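Local coordinates for protein KLLA0E02245p (Kluyveromyces lactis, PDB 4GPS) that removes the NAD cap from NAD-capped RNAs as a metal-dependent decapping enzyme and also degrades RNA as a 5'-3' exoribonuclease, at residues M202-D207 and T398-Q403. Numbering follows the deposited sequence.
Sequences MTVQPD and TTFKVQ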
ATOM      1  N   MET A 202      -8.102   3.242  15.879  1.00 44.05           N
ATOM      2  CA  MET A 202      -6.980   4.150  15.960  1.00 45.41           C
ATOM      3  C   MET A 202      -6.810   4.470  17.410  1.00 47.56           C
ATOM      4  O   MET A 202      -7.732   4.979  18.060  1.00 45.34           O
ATOM      5  CB  MET A 202      -7.246   5.399  15.118  1.00 48.35           C
ATOM      6  CG  MET A 202      -7.291   5.052  13.640  1.00 48.73           C
ATOM      7  SD  MET A 202      -7.355   6.390  12.435  1.00 50.06           S
ATOM      8  CE  MET A 202      -6.205   7.402  13.072  1.00 50.21           C
ATOM      9  N   THR A 203      -5.629   4.124  17.917  1.00 44.94           N
ATOM     10  CA  THR A 203      -5.299   4.313  19.312  1.00 44.23           C
ATOM     11  C   THR A 203      -4.356   5.479  19.565  1.00 44.87           C
ATOM     12  O   THR A 203      -3.256   5.517  19.020  1.00 47.44           O
ATOM     13  CB  THR A 203      -4.642   3.021  19.914  1.00 44.69           C
ATOM     14  OG1 THR A 203      -5.559   1.918  19.823  1.00 48.09           O
ATOM     15  CG2 THR A 203      -4.263   3.251  21.381  1.00 39.49           C
ATOM     16  N   VAL A 204      -4.782   6.429  20.396  1.00 43.38           N
ATOM     17  CA  VAL A 204      -3.920   7.550  20.748  1.00 44.66           C
ATOM     18  C   VAL A 204      -3.088   7.048  21.913  1.00 47.95           C
ATOM     19  O   VAL A 204      -3.595   6.914  23.036  1.00 47.64           O
ATOM     20  CB  VAL A 204      -4.713   8.786  21.226  1.00 43.71           C
ATOM     21  CG1 VAL A 204      -3.751   9.847  21.756  1.00 37.63           C
ATOM     22  CG2 VAL A 204      -5.544   9.351  20.087  1.00 39.00           C
ATOM     23  N   GLN A 205      -1.813   6.767  21.649  1.00 46.74           N
ATOM     24  CA  GLN A 205      -0.935   6.255  22.698  1.00 48.79           C
ATOM     25  C   GLN A 205      -0.577   7.354  23.708  1.00 53.01           C
ATOM     26  O   GLN A 205      -0.762   8.541  23.454  1.00 51.72           O
ATOM     27  CB  GLN A 205       0.346   5.672  22.082  1.00 42.18           C
ATOM     28  CG  GLN A 205       0.090   4.791  20.866  1.00 47.27           C
ATOM     29  CD  GLN A 205       1.370   4.252  20.238  1.00 49.91           C
ATOM     30  OE1 GLN A 205       2.401   4.953  20.179  1.00 47.46           O
ATOM     31  NE2 GLN A 205       1.312   3.000  19.751  1.00 50.58           N
ATOM     32  N   PRO A 206      -0.060   6.962  24.876  1.00 56.82           N
ATOM     33  CA  PRO A 206       0.302   7.983  25.865  1.00 53.13           C
ATOM     34  C   PRO A 206       1.358   8.962  25.379  1.00 54.10           C
ATOM     35  O   PRO A 206       1.433  10.083  25.893  1.00 53.96           O
ATOM     36  CB  PRO A 206       0.742   7.172  27.085  1.00 54.00           C
ATOM     37  CG  PRO A 206       0.984   5.777  26.551  1.00 57.56           C
ATOM     38  CD  PRO A 206      -0.049   5.611  25.464  1.00 55.17           C
ATOM     39  N   ASP A 207       2.166   8.567  24.391  1.00 50.42           N
ATOM     40  CA  ASP A 207       3.162   9.497  23.867  1.00 47.18           C
ATOM     41  C   ASP A 207       2.548  10.426  22.792  1.00 51.71           C
ATOM     42  O   ASP A 207       3.219  11.263  22.183  1.00 52.36           O
ATOM     43  CB  ASP A 207       4.398   8.752  23.337  1.00 48.87           C
ATOM     44  CG  ASP A 207       4.118   7.846  22.126  1.00 54.97           C
ATOM     45  OD1 ASP A 207       2.966   7.713  21.620  1.00 51.91           O
ATOM     46  OD2 ASP A 207       5.119   7.248  21.685  1.00 58.08           O
ATOM     47  N   THR A 398      -8.370   5.484  25.033  1.00 66.04           N
ATOM     48  CA  THR A 398      -7.233   5.759  24.186  1.00 59.42           C
ATOM     49  C   THR A 398      -7.527   5.133  22.810  1.00 58.11           C
ATOM     50  O   THR A 398      -6.876   5.457  21.813  1.00 56.69           O
ATOM     51  CB  THR A 398      -5.920   5.160  24.797  1.00 60.56           C
ATOM     52  OG1 THR A 398      -6.060   3.743  25.024  1.00 59.01           O
ATOM     53  CG2 THR A 398      -5.602   5.837  26.095  1.00 59.72           C
ATOM     54  N   THR A 399      -8.512   4.234  22.749  1.00 52.32           N
ATOM     55  CA  THR A 399      -8.834   3.589  21.481  1.00 53.36           C
ATOM     56  C   THR A 399     -10.210   4.017  20.927  1.00 52.98           C
ATOM     57  O   THR A 399     -11.201   4.067  21.659  1.00 55.42           O
ATOM     58  CB  THR A 399      -8.733   2.038  21.612  1.00 53.69           C
ATOM     59  OG1 THR A 399      -7.457   1.681  22.176  1.00 54.22           O
ATOM     60  CG2 THR A 399      -8.851   1.386  20.250  1.00 48.06           C
ATOM     61  N   PHE A 400     -10.243   4.313  19.625  1.00 50.47           N
ATOM     62  CA  PHE A 400     -11.429   4.797  18.929  1.00 48.25           C
ATOM     63  C   PHE A 400     -11.798   4.023  17.662  1.00 51.76           C
ATOM     64  O   PHE A 400     -10.922   3.591  16.914  1.00 55.02           O
ATOM     65  CB  PHE A 400     -11.221   6.276  18.528  1.00 48.45           C
ATOM     66  CG  PHE A 400     -10.995   7.203  19.692  1.00 49.68           C
ATOM     67  CD1 PHE A 400      -9.742   7.297  20.297  1.00 46.62           C
ATOM     68  CD2 PHE A 400     -12.050   7.932  20.228  1.00 47.77           C
ATOM     69  CE1 PHE A 400      -9.545   8.097  21.420  1.00 48.20           C
ATOM     70  CE2 PHE A 400     -11.853   8.738  21.361  1.00 52.73           C
ATOM     71  CZ  PHE A 400     -10.601   8.818  21.954  1.00 46.81           C
ATOM     72  N   LYS A 401     -13.094   3.852  17.412  1.00 51.20           N
ATOM     73  CA  LYS A 401     -13.528   3.187  16.192  1.00 51.15           C
ATOM     74  C   LYS A 401     -13.613   4.307  15.167  1.00 50.52           C
ATOM     75  O   LYS A 401     -14.309   5.300  15.387  1.00 48.72           O
ATOM     76  CB  LYS A 401     -14.910   2.552  16.343  1.00 58.78           C
ATOM     77  CG  LYS A 401     -14.971   1.334  17.248  1.00 73.21           C
ATOM     78  CD  LYS A 401     -16.249   0.545  16.975  1.00 83.93           C
ATOM     79  CE  LYS A 401     -16.313  -0.737  17.799  1.00 89.48           C
ATOM     80  NZ  LYS A 401     -17.440  -1.606  17.322  1.00 90.32           N
ATOM     81  N   VAL A 402     -12.909   4.159  14.049  1.00 47.22           N
ATOM     82  CA  VAL A 402     -12.922   5.189  13.036  1.00 48.21           C
ATOM     83  C   VAL A 402     -13.642   4.675  11.817  1.00 53.35           C
ATOM     84  O   VAL A 402     -13.307   3.592  11.282  1.00 53.28           O
ATOM     85  CB  VAL A 402     -11.486   5.633  12.658  1.00 48.21           C
ATOM     86  CG1 VAL A 402     -11.544   6.590  11.506  1.00 44.21           C
ATOM     87  CG2 VAL A 402     -10.813   6.307  13.845  1.00 45.34           C
ATOM     88  N   GLN A 403     -14.649   5.437  11.381  1.00 52.97           N
ATOM     89  CA  GLN A 403     -15.420   5.031  10.211  1.00 51.10           C
ATOM     90  C   GLN A 403     -15.649   6.123   9.220  1.00 48.08           C
ATOM     91  O   GLN A 403     -15.791   7.308   9.574  1.00 45.99           O
ATOM     92  CB  GLN A 403     -16.762   4.439  10.629  1.00 56.64           C
ATOM     93  CG  GLN A 403     -16.562   3.155  11.368  1.00 64.99           C
ATOM     94  CD  GLN A 403     -17.778   2.735  12.124  1.00 70.07           C
ATOM     95  OE1 GLN A 403     -18.808   2.430  11.529  1.00 71.25           O
ATOM     96  NE2 GLN A 403     -17.673   2.717  13.451  1.00 71.74           N
TER
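The hydroxyls of T203 and T399 meet across a non-hydrogen-bonded antiparallel pair, OG1 to OG1 at 3.0 Å, and either may donate. Both threonines hold OG1 anti to their own carbonyl carbon (chi1 -61° and -52°), which brings the two oxygens together where the side chains cross at a slant and sets the T203 methyl CG2 close to both T398 O (3.4 Å) and T399 OG1 (3.6 Å). With an alanine here, both the hydroxyl and CG2 are gone, and the T399 hydroxyl would probably lose its mate. The next pair, M202 and F400, is hydrogen-bonded: M202 N donates to F400 O in the carbonyl plane, whereas F400 N reaches M202 O from 37° out of that carbonyl's plane. M202 O also lies at the edge of the phenyl ring, 3.8 Å from CD1. On the same face as F400, the M202 side chain passes obliquely over V402, CG and SD both touching V402 CG2, the sulfur at 3.7 Å, before bending at chi3. At the strand end, V204 N donates a hydrogen bond to T398 O at 2.7 Å, and this carbonyl also receives a CA-H...O contact from T203. Strand 399-404 pairs on its other edge with 409-414, placing this antiparallel pairing inside a sheet whose M202/F400 face packs on L388 and L391 of helix 370-393, within the RAI1-like PD-(D/E)XK nuclease fold and away from the metal site.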